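PDB 4QO5: hypothetical multiheme protein from Ignicoccus hospitalis KIN4/I, which binds eight c-type hemes, is probably held at the membrane, and is likely to carry electrons along its heme chain, though its physiological role is not established. Local coordinates for residues Glu60-Pro69 / Cys110-Val118; Cys284-Leu292 / Ala302-Leu312. All coordinates share one frame; numbering follows the deposited sequence.

Interaction 1: residues Glu60-Pro69 / Cys110-Val118; sequences EVSTPLDEIP and CAVCHRTEV. With HEC (heme c), chain D.
The guanidinium of Arg-115 has CG2 of Thr-63 over one face, while OE1 of Glu-67 comes in at its edge, 2.7 Å from NH2. That oxygen lies in the guanidinium plane yet is met from above its own carboxylate, the two flat groups being turned 51° apart; a second, weak bond from NH1 completes the salt bridge. The imidazole of His-114 presents its edge both to the heme, where NE2 binds the iron at 2.1 Å, and to O of Glu-60, 3.0 Å from CE1. O of Cys-113 accepts from the backbone N of both Ser-62 and Thr-63.

Ser-62 reaches the first turn of helix 115-122. With chi1 at 65°, OG sits between its own backbone N and carbonyl carbon, where it accepts from N of Thr-116 at 3.0 Å and donates to the syn lone pair of Glu-117 OE1 at 2.8 Å. Thr-63 OG1 meanwhile donates to O of Ala-111. A water bridges Glu-67 O and Val-112 O.

Glu-60 N bonds heme propionate oxygen O1D at 2.9 Å, and Met-43 supplies the other axial ligand. Cys-110, Cys-113 and His-114 form the CxxCH signature of a c-type heme site, here with His/Met ligation.

Interaction 2: residues Cys284-Leu292 / Ala302-Leu312; sequences CATCHMSLL and AERTHNVDTRL. With HEC (heme c), chain F.
Arg-311 lies with its guanidinium across the backbone at the end of helix 284-288, one face over N of Met-289 and its edge turned to a row of carbonyls. NH1 gives a hydrogen bond to O of Cys-287 at 3.1 Å; NH2 reaches O of Ser-290 at 3.0 Å and also O of Glu-303 in its own segment. All three oxygens lie close to the guanidinium plane, though each is approached from above its carbonyl plane. A leucine here would probably leave these carbonyls without their shared donor and weaken the tie between the helix end and the 302-312 loop.

The guanidinium of Arg-304 lies between CBA of one heme propionate and CB of Leu-291, the latter offset toward the rim of the opposite face. Its NE donates to O1D of the heme's other propionate at 2.8 Å, an oxygen that also accepts from N of Leu-291, while Ser-290 OG bonds O2D of that carboxylate.

The Met-289 side chain leaves the backbone pointing away from 302-312, then returns to it: its CG packs on CG1 of Val-308 at 3.6 Å, and a bend at chi3 (78°) brings CE over one face of the His-306 ring and against heme atom CHD. His-306 NE2 binds the iron of this heme, with His-219 as the other axial ligand.

The His-288 ring meets CD2 of Leu-312 at its edge, where ND1 also donates to a water that bridges O of His-288 and O of Val-308. Further along, Leu-292 and Ala-302 form an antiparallel hydrogen-bonded pair. Cys-284, Cys-287 and His-288 form the CxxCH motif of another heme, whose iron His-288 shares with Met-486, while Ser-290, Leu-291, Arg-304 and His-306 line a neighbouring bis-histidine site, as in closely packed multiheme cytochromes.

In the fold
Interaction 1 closes before interaction 2 opens along the chain, and their centres lie 20 Å apart. The first joins the loop between helices 48-51 and 70-73 to the start of helix 115-122, its centre about 24 Å from that of the chain; the second is more deeply buried, its centre about 13 Å from that of the chain, and brings helix 284-288 against the loop between strands 300-302 and 314-315. They meet where CG of Glu-117 packs 3.6 Å from ND1 of His-306, an axial ligand in interaction 2. Through Glu-117 the two heme sites come into contact, which is consistent with electron transfer among closely spaced hemes.

Interaction 1: residues Glu60-Pro69 / Cys110-Val118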
loop_
_atom_site.group_PDB
_atom_site.type_symbol
_atom_site.label_atom_id
_atom_site.label_comp_id
_atom_site.label_asym_id
_atom_site.label_seq_id
_atom_site.Cartn_x
_atom_site.Cartn_y
_atom_site.Cartn_z
ATOM N N GLU A 60 -31.544 0.137 -16.258
ATOM C CA GLU A 60 -30.352 0.978 -16.259
ATOM C C GLU A 60 -30.228 1.824 -17.533
ATOM O O GLU A 60 -29.119 2.063 -18.014
ATOM C CB GLU A 60 -29.092 0.120 -16.087
ATOM C CG GLU A 60 -29.002 -0.517 -14.681
ATOM C CD GLU A 60 -27.714 -1.296 -14.475
ATOM O OE1 GLU A 60 -27.371 -2.135 -15.334
ATOM O OE2 GLU A 60 -27.055 -1.077 -13.437
ATOM N N VAL A 61 -31.367 2.213 -18.093
ATOM C CA VAL A 61 -31.441 3.283 -19.095
ATOM C C VAL A 61 -32.382 4.325 -18.517
ATOM O O VAL A 61 -33.207 3.993 -17.669
ATOM C CB VAL A 61 -32.023 2.812 -20.441
ATOM C CG1 VAL A 61 -31.037 1.926 -21.167
ATOM C CG2 VAL A 61 -33.361 2.108 -20.234
ATOM N N SER A 62 -32.270 5.581 -18.948
ATOM C CA SER A 62 -33.104 6.604 -18.354
ATOM C C SER A 62 -33.675 7.609 -19.349
ATOM O O SER A 62 -34.655 8.261 -19.050
ATOM C CB SER A 62 -32.371 7.334 -17.227
ATOM O OG SER A 62 -31.257 8.045 -17.724
ATOM N N THR A 63 -33.089 7.714 -20.538
ATOM C CA THR A 63 -33.721 8.527 -21.571
ATOM C C THR A 63 -34.969 7.801 -22.063
ATOM O O THR A 63 -34.885 6.644 -22.452
ATOM C CB THR A 63 -32.786 8.776 -22.758
ATOM O OG1 THR A 63 -31.557 9.356 -22.301
ATOM C CG2 THR A 63 -33.450 9.725 -23.765
ATOM N N PRO A 64 -36.135 8.476 -22.052
ATOM C CA PRO A 64 -37.365 7.800 -22.485
ATOM C C PRO A 64 -37.216 7.179 -23.867
ATOM O O PRO A 64 -36.559 7.771 -24.717
ATOM C CB PRO A 64 -38.391 8.937 -22.524
ATOM C CG PRO A 64 -37.894 9.912 -21.511
ATOM C CD PRO A 64 -36.394 9.855 -21.597
ATOM N N LEU A 65 -37.813 6.010 -24.081
ATOM C CA LEU A 65 -37.603 5.283 -25.324
ATOM C C LEU A 65 -37.968 6.123 -26.536
ATOM O O LEU A 65 -37.242 6.107 -27.533
ATOM C CB LEU A 65 -38.375 3.961 -25.349
ATOM C CG LEU A 65 -38.078 3.028 -26.531
ATOM C CD1 LEU A 65 -36.603 2.596 -26.618
ATOM C CD2 LEU A 65 -38.979 1.804 -26.436
ATOM N N ASP A 66 -39.071 6.868 -26.453
ATOM C CA ASP A 66 -39.497 7.664 -27.602
ATOM C C ASP A 66 -38.605 8.883 -27.876
ATOM O O ASP A 66 -38.785 9.576 -28.879
ATOM C CB ASP A 66 -40.985 8.066 -27.502
ATOM C CG ASP A 66 -41.298 8.920 -26.280
ATOM O OD1 ASP A 66 -40.373 9.285 -25.530
ATOM O OD2 ASP A 66 -42.490 9.247 -26.076
ATOM N N GLU A 67 -37.649 9.139 -26.991
ATOM C CA GLU A 67 -36.685 10.217 -27.190
ATOM C C GLU A 67 -35.302 9.694 -27.574
ATOM O O GLU A 67 -34.369 10.472 -27.765
ATOM C CB GLU A 67 -36.592 11.086 -25.941
ATOM C CG GLU A 67 -37.931 11.761 -25.605
ATOM C CD GLU A 67 -37.806 12.798 -24.504
ATOM O OE1 GLU A 67 -36.934 13.687 -24.621
ATOM O OE2 GLU A 67 -38.582 12.725 -23.525
ATOM N N ILE A 68 -35.165 8.374 -27.642
ATOM C CA ILE A 68 -33.939 7.754 -28.157
ATOM C C ILE A 68 -34.156 7.612 -29.657
ATOM O O ILE A 68 -35.222 7.177 -30.079
ATOM C CB ILE A 68 -33.714 6.363 -27.533
ATOM C CG1 ILE A 68 -33.473 6.483 -26.027
ATOM C CG2 ILE A 68 -32.542 5.617 -28.196
ATOM C CD1 ILE A 68 -33.243 5.128 -25.328
ATOM N N PRO A 69 -33.156 7.990 -30.466
ATOM C CA PRO A 69 -33.305 7.905 -31.931
ATOM C C PRO A 69 -33.731 6.499 -32.383
ATOM O O PRO A 69 -33.202 5.492 -31.898
ATOM C CB PRO A 69 -31.902 8.232 -32.443
ATOM C CG PRO A 69 -31.284 9.083 -31.364
ATOM C CD PRO A 69 -31.857 8.558 -30.060
ATOM N N CYS A 110 -23.305 9.676 -24.145
ATOM C CA CYS A 110 -23.932 8.828 -23.136
ATOM C C CYS A 110 -25.356 9.287 -22.839
ATOM O O CYS A 110 -26.241 8.456 -22.586
ATOM C CB CYS A 110 -23.127 8.852 -21.828
ATOM S SG CYS A 110 -21.349 8.479 -22.002
ATOM N N ALA A 111 -25.574 10.600 -22.863
ATOM C CA ALA A 111 -26.875 11.164 -22.472
ATOM C C ALA A 111 -27.996 10.775 -23.416
ATOM O O ALA A 111 -29.175 10.943 -23.096
ATOM C CB ALA A 111 -26.804 12.677 -22.358
ATOM N N VAL A 112 -27.624 10.288 -24.595
ATOM C CA VAL A 112 -28.597 9.853 -25.583
ATOM C C VAL A 112 -29.499 8.767 -24.985
ATOM O O VAL A 112 -30.707 8.721 -25.272
ATOM C CB VAL A 112 -27.883 9.411 -26.884
ATOM C CG1 VAL A 112 -28.837 8.719 -27.851
ATOM C CG2 VAL A 112 -27.242 10.630 -27.534
ATOM N N CYS A 113 -28.922 7.940 -24.111
ATOM C CA CYS A 113 -29.674 6.886 -23.421
ATOM C C CYS A 113 -29.678 6.977 -21.899
ATOM O O CYS A 113 -30.525 6.376 -21.265
ATOM C CB CYS A 113 -29.155 5.515 -23.833
ATOM S SG CYS A 113 -29.320 5.405 -25.581
ATOM N N HIS A 114 -28.747 7.739 -21.330
ATOM C CA HIS A 114 -28.623 7.851 -19.877
ATOM C C HIS A 114 -28.721 9.294 -19.465
ATOM O O HIS A 114 -27.825 9.820 -18.808
ATOM C CB HIS A 114 -27.273 7.308 -19.416
ATOM C CG HIS A 114 -27.065 5.884 -19.781
ATOM N ND1 HIS A 114 -27.916 4.884 -19.371
ATOM C CD2 HIS A 114 -26.117 5.290 -20.537
ATOM C CE1 HIS A 114 -27.491 3.727 -19.837
ATOM N NE2 HIS A 114 -26.408 3.948 -20.554
ATOM N N ARG A 115 -29.816 9.938 -19.858
ATOM C CA ARG A 115 -30.001 11.360 -19.581
ATOM C C ARG A 115 -29.892 11.713 -18.096
ATOM O O ARG A 115 -29.223 12.694 -17.719
ATOM C CB ARG A 115 -31.348 11.833 -20.149
ATOM C CG ARG A 115 -31.658 13.282 -19.835
ATOM C CD ARG A 115 -32.377 13.915 -21.013
ATOM N NE ARG A 115 -33.776 13.527 -21.091
ATOM C CZ ARG A 115 -34.499 13.563 -22.208
ATOM N NH1 ARG A 115 -33.948 13.928 -23.362
ATOM N NH2 ARG A 115 -35.770 13.209 -22.176
ATOM N N THR A 116 -30.513 10.908 -17.245
ATOM C CA THR A 116 -30.578 11.261 -15.823
ATOM C C THR A 116 -29.183 11.279 -15.203
ATOM O O THR A 116 -28.840 12.190 -14.435
ATOM C CB THR A 116 -31.505 10.316 -15.040
ATOM O OG1 THR A 116 -32.813 10.353 -15.619
ATOM C CG2 THR A 116 -31.595 10.743 -13.574
ATOM N N GLU A 117 -28.368 10.293 -15.570
ATOM C CA GLU A 117 -27.027 10.184 -15.038
ATOM C C GLU A 117 -26.175 11.378 -15.445
ATOM O O GLU A 117 -25.438 11.943 -14.634
ATOM C CB GLU A 117 -26.375 8.870 -15.483
ATOM C CG GLU A 117 -27.002 7.628 -14.855
ATOM C CD GLU A 117 -28.386 7.277 -15.406
ATOM O OE1 GLU A 117 -28.776 7.798 -16.472
ATOM O OE2 GLU A 117 -29.108 6.487 -14.752
ATOM N N VAL A 118 -26.286 11.773 -16.706
ATOM C CA VAL A 118 -25.508 12.900 -17.189
ATOM C C VAL A 118 -25.984 14.225 -16.571
ATOM O O VAL A 118 -25.155 15.071 -16.187
ATOM C CB VAL A 118 -25.495 12.930 -18.726
ATOM C CG1 VAL A 118 -24.668 14.106 -19.240
ATOM C CG2 VAL A 118 -24.910 11.610 -19.262
HETATM FE FE HEC D . -25.140 2.532 -21.532
HETATM C CHA HEC D . -26.171 -0.075 -19.570
HETATM C CHB HEC D . -22.852 3.419 -19.136
HETATM C CHC HEC D . -23.905 4.824 -23.643
HETATM C CHD HEC D . -27.703 1.961 -23.741
HETATM N NA HEC D . -24.594 1.793 -19.713
HETATM C C1A HEC D . -25.149 0.700 -19.082
HETATM C C2A HEC D . -24.442 0.474 -17.841
HETATM C C3A HEC D . -23.527 1.455 -17.730
HETATM C C4A HEC D . -23.610 2.298 -18.900
HETATM C CMA HEC D . -22.527 1.680 -16.576
HETATM C CAA HEC D . -24.761 -0.666 -16.825
HETATM C CBA HEC D . -23.736 -1.785 -17.047
HETATM C CGA HEC D . -23.846 -2.846 -15.975
HETATM O O1A HEC D . -24.898 -2.970 -15.295
HETATM O O2A HEC D . -22.849 -3.590 -15.808
HETATM N NB HEC D . -23.750 3.843 -21.347
HETATM C C1B HEC D . -22.821 4.034 -20.350
HETATM C C2B HEC D . -21.829 4.960 -20.784
HETATM C C3B HEC D . -22.130 5.272 -22.067
HETATM C C4B HEC D . -23.321 4.604 -22.430
HETATM C CMB HEC D . -20.649 5.376 -19.881
HETATM C CAB HEC D . -21.474 6.101 -23.171
HETATM C CBB HEC D . -19.907 5.995 -23.122
HETATM N NC HEC D . -25.718 3.311 -23.315
HETATM C C1C HEC D . -25.053 4.224 -24.071
HETATM C C2C HEC D . -25.881 4.612 -25.203
HETATM C C3C HEC D . -26.743 3.575 -25.346
HETATM C C4C HEC D . -26.773 2.892 -24.076
HETATM C CMC HEC D . -25.210 5.386 -26.370
HETATM C CAC HEC D . -27.842 3.228 -26.400
HETATM C CBC HEC D . -27.605 3.654 -27.867
HETATM N ND HEC D . -26.660 1.199 -21.650
HETATM C C1D HEC D . -27.596 1.117 -22.665
HETATM C C2D HEC D . -28.463 -0.000 -22.452
HETATM C C3D HEC D . -28.008 -0.636 -21.154
HETATM C C4D HEC D . -26.895 0.175 -20.705
HETATM C CMD HEC D . -29.637 -0.475 -23.335
HETATM C CAD HEC D . -28.654 -1.877 -20.509
HETATM C CBD HEC D . -29.657 -1.347 -19.480
HETATM C CGD HEC D . -30.478 -2.451 -18.863
HETATM O O1D HEC D . -31.382 -2.144 -18.018
HETATM O O2D HEC D . -30.232 -3.630 -19.218
HETATM O O HOH W 1 -31.786 10.656 -26.956
#

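Interaction 2: residues Cys284-Leu292 / Ala302-Leu312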
loop_
_atom_site.group_PDB
_atom_site.type_symbol
_atom_site.label_atom_id
_atom_site.label_comp_id
_atom_site.label_asym_id
_atom_site.label_seq_id
_atom_site.Cartn_x
_atom_site.Cartn_y
_atom_site.Cartn_z
ATOM N N CYS A 284 -17.001 1.758 -1.546
ATOM C CA CYS A 284 -17.169 3.189 -1.810
ATOM C C CYS A 284 -18.542 3.485 -2.384
ATOM O O CYS A 284 -19.242 4.369 -1.899
ATOM C CB CYS A 284 -16.139 3.677 -2.814
ATOM S SG CYS A 284 -14.575 2.811 -2.765
ATOM N N ALA A 285 -18.931 2.748 -3.418
ATOM C CA ALA A 285 -20.221 3.005 -4.077
ATOM C C ALA A 285 -21.396 2.826 -3.113
ATOM O O ALA A 285 -22.360 3.587 -3.159
ATOM C CB ALA A 285 -20.401 2.113 -5.281
ATOM N N THR A 286 -21.314 1.821 -2.240
ATOM C CA THR A 286 -22.399 1.544 -1.288
ATOM C C THR A 286 -22.793 2.789 -0.522
ATOM O O THR A 286 -23.978 3.126 -0.412
ATOM C CB THR A 286 -22.005 0.457 -0.243
ATOM O OG1 THR A 286 -21.542 -0.731 -0.910
ATOM C CG2 THR A 286 -23.207 0.129 0.636
ATOM N N CYS A 287 -21.797 3.516 -0.036
ATOM C CA CYS A 287 -22.092 4.651 0.818
ATOM C C CYS A 287 -22.203 5.964 0.062
ATOM O O CYS A 287 -22.801 6.911 0.562
ATOM C CB CYS A 287 -21.045 4.761 1.909
ATOM S SG CYS A 287 -21.083 3.289 2.976
ATOM N N HIS A 288 -21.635 6.007 -1.139
ATOM C CA HIS A 288 -21.507 7.265 -1.870
ATOM C C HIS A 288 -22.368 7.472 -3.093
ATOM O O HIS A 288 -22.587 8.618 -3.474
ATOM C CB HIS A 288 -20.048 7.491 -2.261
ATOM C CG HIS A 288 -19.213 7.896 -1.103
ATOM N ND1 HIS A 288 -19.353 9.122 -0.491
ATOM C CD2 HIS A 288 -18.296 7.211 -0.380
ATOM C CE1 HIS A 288 -18.530 9.194 0.537
ATOM N NE2 HIS A 288 -17.860 8.059 0.604
ATOM N N MET A 289 -22.866 6.394 -3.699
ATOM C CA MET A 289 -23.481 6.517 -5.022
ATOM C C MET A 289 -24.640 5.575 -5.300
ATOM O O MET A 289 -25.566 5.925 -6.030
ATOM C CB MET A 289 -22.422 6.298 -6.131
ATOM C CG MET A 289 -21.318 7.349 -6.134
ATOM S SD MET A 289 -20.237 7.272 -7.571
ATOM C CE MET A 289 -21.267 8.061 -8.829
ATOM N N SER A 290 -24.593 4.381 -4.732
ATOM C CA SER A 290 -25.457 3.285 -5.200
ATOM C C SER A 290 -26.946 3.445 -4.887
ATOM O O SER A 290 -27.312 4.014 -3.871
ATOM C CB SER A 290 -24.991 1.971 -4.579
ATOM O OG SER A 290 -23.712 1.615 -5.073
ATOM N N LEU A 291 -27.787 2.884 -5.750
ATOM C CA LEU A 291 -29.173 2.603 -5.394
ATOM C C LEU A 291 -29.166 1.429 -4.415
ATOM O O LEU A 291 -28.626 0.366 -4.717
ATOM C CB LEU A 291 -29.967 2.217 -6.635
ATOM C CG LEU A 291 -31.349 1.592 -6.438
ATOM C CD1 LEU A 291 -32.307 2.543 -5.682
ATOM C CD2 LEU A 291 -31.939 1.213 -7.802
ATOM N N LEU A 292 -29.737 1.632 -3.236
ATOM C CA LEU A 292 -29.808 0.581 -2.218
ATOM C C LEU A 292 -31.267 0.311 -1.874
ATOM O O LEU A 292 -32.030 1.241 -1.605
ATOM C CB LEU A 292 -29.054 0.998 -0.958
ATOM C CG LEU A 292 -27.541 1.244 -1.071
ATOM C CD1 LEU A 292 -26.988 1.566 0.322
ATOM C CD2 LEU A 292 -26.740 0.081 -1.737
ATOM N N ALA A 302 -31.492 4.156 -0.294
ATOM C CA ALA A 302 -30.793 5.310 -0.835
ATOM C C ALA A 302 -31.020 5.320 -2.333
ATOM O O ALA A 302 -30.883 4.283 -2.980
ATOM C CB ALA A 302 -29.292 5.220 -0.536
ATOM N N GLU A 303 -31.383 6.478 -2.873
ATOM C CA GLU A 303 -31.486 6.641 -4.322
ATOM C C GLU A 303 -30.101 6.780 -4.949
ATOM O O GLU A 303 -29.208 7.435 -4.397
ATOM C CB GLU A 303 -32.349 7.868 -4.660
ATOM C CG GLU A 303 -33.789 7.751 -4.195
ATOM C CD GLU A 303 -34.644 6.838 -5.080
ATOM O OE1 GLU A 303 -34.181 6.433 -6.172
ATOM O OE2 GLU A 303 -35.792 6.534 -4.684
ATOM N N ARG A 304 -29.916 6.169 -6.112
ATOM C CA ARG A 304 -28.649 6.307 -6.823
ATOM C C ARG A 304 -28.356 7.774 -7.114
ATOM O O ARG A 304 -29.279 8.565 -7.424
ATOM C CB ARG A 304 -28.682 5.532 -8.130
ATOM C CG ARG A 304 -27.305 5.395 -8.796
ATOM C CD ARG A 304 -27.438 4.756 -10.152
ATOM N NE ARG A 304 -27.906 3.375 -10.069
ATOM C CZ ARG A 304 -29.069 2.941 -10.540
ATOM N NH1 ARG A 304 -29.936 3.790 -11.093
ATOM N NH2 ARG A 304 -29.372 1.651 -10.433
ATOM N N THR A 305 -27.090 8.154 -6.997
ATOM C CA THR A 305 -26.689 9.487 -7.450
ATOM C C THR A 305 -25.367 9.493 -8.216
ATOM O O THR A 305 -24.407 8.837 -7.808
ATOM C CB THR A 305 -26.594 10.491 -6.282
ATOM O OG1 THR A 305 -26.317 11.797 -6.800
ATOM C CG2 THR A 305 -25.498 10.099 -5.298
ATOM N N HIS A 306 -25.330 10.247 -9.317
ATOM C CA HIS A 306 -24.072 10.511 -10.022
ATOM C C HIS A 306 -23.555 11.893 -9.690
ATOM O O HIS A 306 -22.655 12.412 -10.333
ATOM C CB HIS A 306 -24.212 10.332 -11.529
ATOM C CG HIS A 306 -23.987 8.925 -11.971
ATOM N ND1 HIS A 306 -24.957 7.949 -11.864
ATOM C CD2 HIS A 306 -22.889 8.315 -12.473
ATOM C CE1 HIS A 306 -24.477 6.806 -12.310
ATOM N NE2 HIS A 306 -23.232 7.004 -12.691
ATOM N N ASN A 307 -24.163 12.501 -8.685
ATOM C CA ASN A 307 -23.612 13.728 -8.126
ATOM C C ASN A 307 -23.253 13.397 -6.702
ATOM O O ASN A 307 -24.109 13.480 -5.814
ATOM C CB ASN A 307 -24.660 14.831 -8.138
ATOM C CG ASN A 307 -24.115 16.154 -7.612
ATOM O OD1 ASN A 307 -23.017 16.211 -7.054
ATOM N ND2 ASN A 307 -24.881 17.208 -7.775
ATOM N N VAL A 308 -21.995 13.020 -6.478
ATOM C CA VAL A 308 -21.603 12.534 -5.154
ATOM C C VAL A 308 -21.736 13.587 -4.053
ATOM O O VAL A 308 -21.893 13.232 -2.885
ATOM C CB VAL A 308 -20.188 11.942 -5.142
ATOM C CG1 VAL A 308 -20.109 10.787 -6.125
ATOM C CG2 VAL A 308 -19.177 12.999 -5.496
ATOM N N ASP A 309 -21.673 14.867 -4.423
ATOM C CA ASP A 309 -21.813 15.966 -3.463
ATOM C C ASP A 309 -23.090 15.851 -2.625
ATOM O O ASP A 309 -23.117 16.246 -1.453
ATOM C CB ASP A 309 -21.874 17.328 -4.182
ATOM C CG ASP A 309 -20.741 17.534 -5.178
ATOM O OD1 ASP A 309 -20.871 18.450 -6.021
ATOM O OD2 ASP A 309 -19.738 16.788 -5.125
ATOM N N THR A 310 -24.155 15.333 -3.238
ATOM C CA THR A 310 -25.474 15.343 -2.617
ATOM C C THR A 310 -25.560 14.510 -1.340
ATOM O O THR A 310 -26.516 14.635 -0.583
ATOM C CB THR A 310 -26.583 14.881 -3.581
ATOM O OG1 THR A 310 -26.397 13.500 -3.908
ATOM C CG2 THR A 310 -26.556 15.708 -4.841
ATOM N N ARG A 311 -24.565 13.664 -1.114
ATOM C CA ARG A 311 -24.543 12.816 0.070
ATOM C C ARG A 311 -23.670 13.352 1.200
ATOM O O ARG A 311 -23.745 12.862 2.328
ATOM C CB ARG A 311 -24.105 11.408 -0.306
ATOM C CG ARG A 311 -25.074 10.758 -1.251
ATOM C CD ARG A 311 -25.144 9.306 -0.993
ATOM N NE ARG A 311 -26.069 8.642 -1.886
ATOM C CZ ARG A 311 -26.117 7.330 -2.017
ATOM N NH1 ARG A 311 -25.290 6.576 -1.296
ATOM N NH2 ARG A 311 -26.966 6.771 -2.868
ATOM N N LEU A 312 -22.878 14.380 0.904
ATOM C CA LEU A 312 -21.899 14.900 1.855
ATOM C C LEU A 312 -22.415 16.128 2.598
ATOM O O LEU A 312 -22.961 17.049 1.975
ATOM C CB LEU A 312 -20.606 15.250 1.116
ATOM C CG LEU A 312 -20.057 14.176 0.180
ATOM C CD1 LEU A 312 -18.921 14.746 -0.687
ATOM C CD2 LEU A 312 -19.575 12.955 0.964
HETATM FE FE HEC F . -21.744 5.787 -13.660
HETATM C CHA HEC F . -23.588 3.031 -12.668
HETATM C CHB HEC F . -23.512 6.003 -16.554
HETATM C CHC HEC F . -19.921 8.588 -14.595
HETATM C CHD HEC F . -19.967 5.637 -10.767
HETATM N NA HEC F . -23.198 4.698 -14.416
HETATM C C1A HEC F . -23.893 3.646 -13.862
HETATM C C2A HEC F . -24.954 3.254 -14.748
HETATM C C3A HEC F . -24.932 4.082 -15.790
HETATM C C4A HEC F . -23.843 5.025 -15.622
HETATM C CMA HEC F . -25.890 4.046 -16.988
HETATM C CAA HEC F . -25.948 2.097 -14.516
HETATM C CBA HEC F . -26.937 2.477 -13.405
HETATM C CGA HEC F . -27.845 3.573 -13.910
HETATM O O1A HEC F . -28.737 3.277 -14.745
HETATM O O2A HEC F . -27.674 4.737 -13.478
HETATM N NB HEC F . -21.711 6.975 -15.261
HETATM C C1B HEC F . -22.586 6.991 -16.321
HETATM C C2B HEC F . -22.319 8.179 -17.111
HETATM C C3B HEC F . -21.360 8.866 -16.453
HETATM C C4B HEC F . -20.944 8.111 -15.346
HETATM C CMB HEC F . -23.176 8.597 -18.333
HETATM C CAB HEC F . -20.621 10.221 -16.506
HETATM C CBB HEC F . -21.621 11.385 -16.837
HETATM N NC HEC F . -20.317 6.920 -12.917
HETATM C C1C HEC F . -19.599 7.981 -13.406
HETATM C C2C HEC F . -18.377 8.164 -12.660
HETATM C C3C HEC F . -18.640 7.513 -11.516
HETATM C C4C HEC F . -19.693 6.589 -11.719
HETATM C CMC HEC F . -17.576 9.485 -12.787
HETATM C CAC HEC F . -17.954 7.391 -10.156
HETATM C CBC HEC F . -17.457 8.733 -9.541
HETATM N ND HEC F . -21.751 4.536 -11.999
HETATM C C1D HEC F . -20.940 4.690 -10.892
HETATM C C2D HEC F . -21.290 3.721 -9.901
HETATM C C3D HEC F . -22.403 2.890 -10.513
HETATM C C4D HEC F . -22.644 3.496 -11.805
HETATM C CMD HEC F . -20.632 3.527 -8.517
HETATM C CAD HEC F . -23.194 1.742 -9.869
HETATM C CBD HEC F . -24.398 2.475 -9.253
HETATM C CGD HEC F . -25.180 1.647 -8.274
HETATM O O1D HEC F . -26.420 1.859 -8.176
HETATM O O2D HEC F . -24.584 0.789 -7.577
HETATM O O HOH W 2 -21.156 10.626 -2.068
#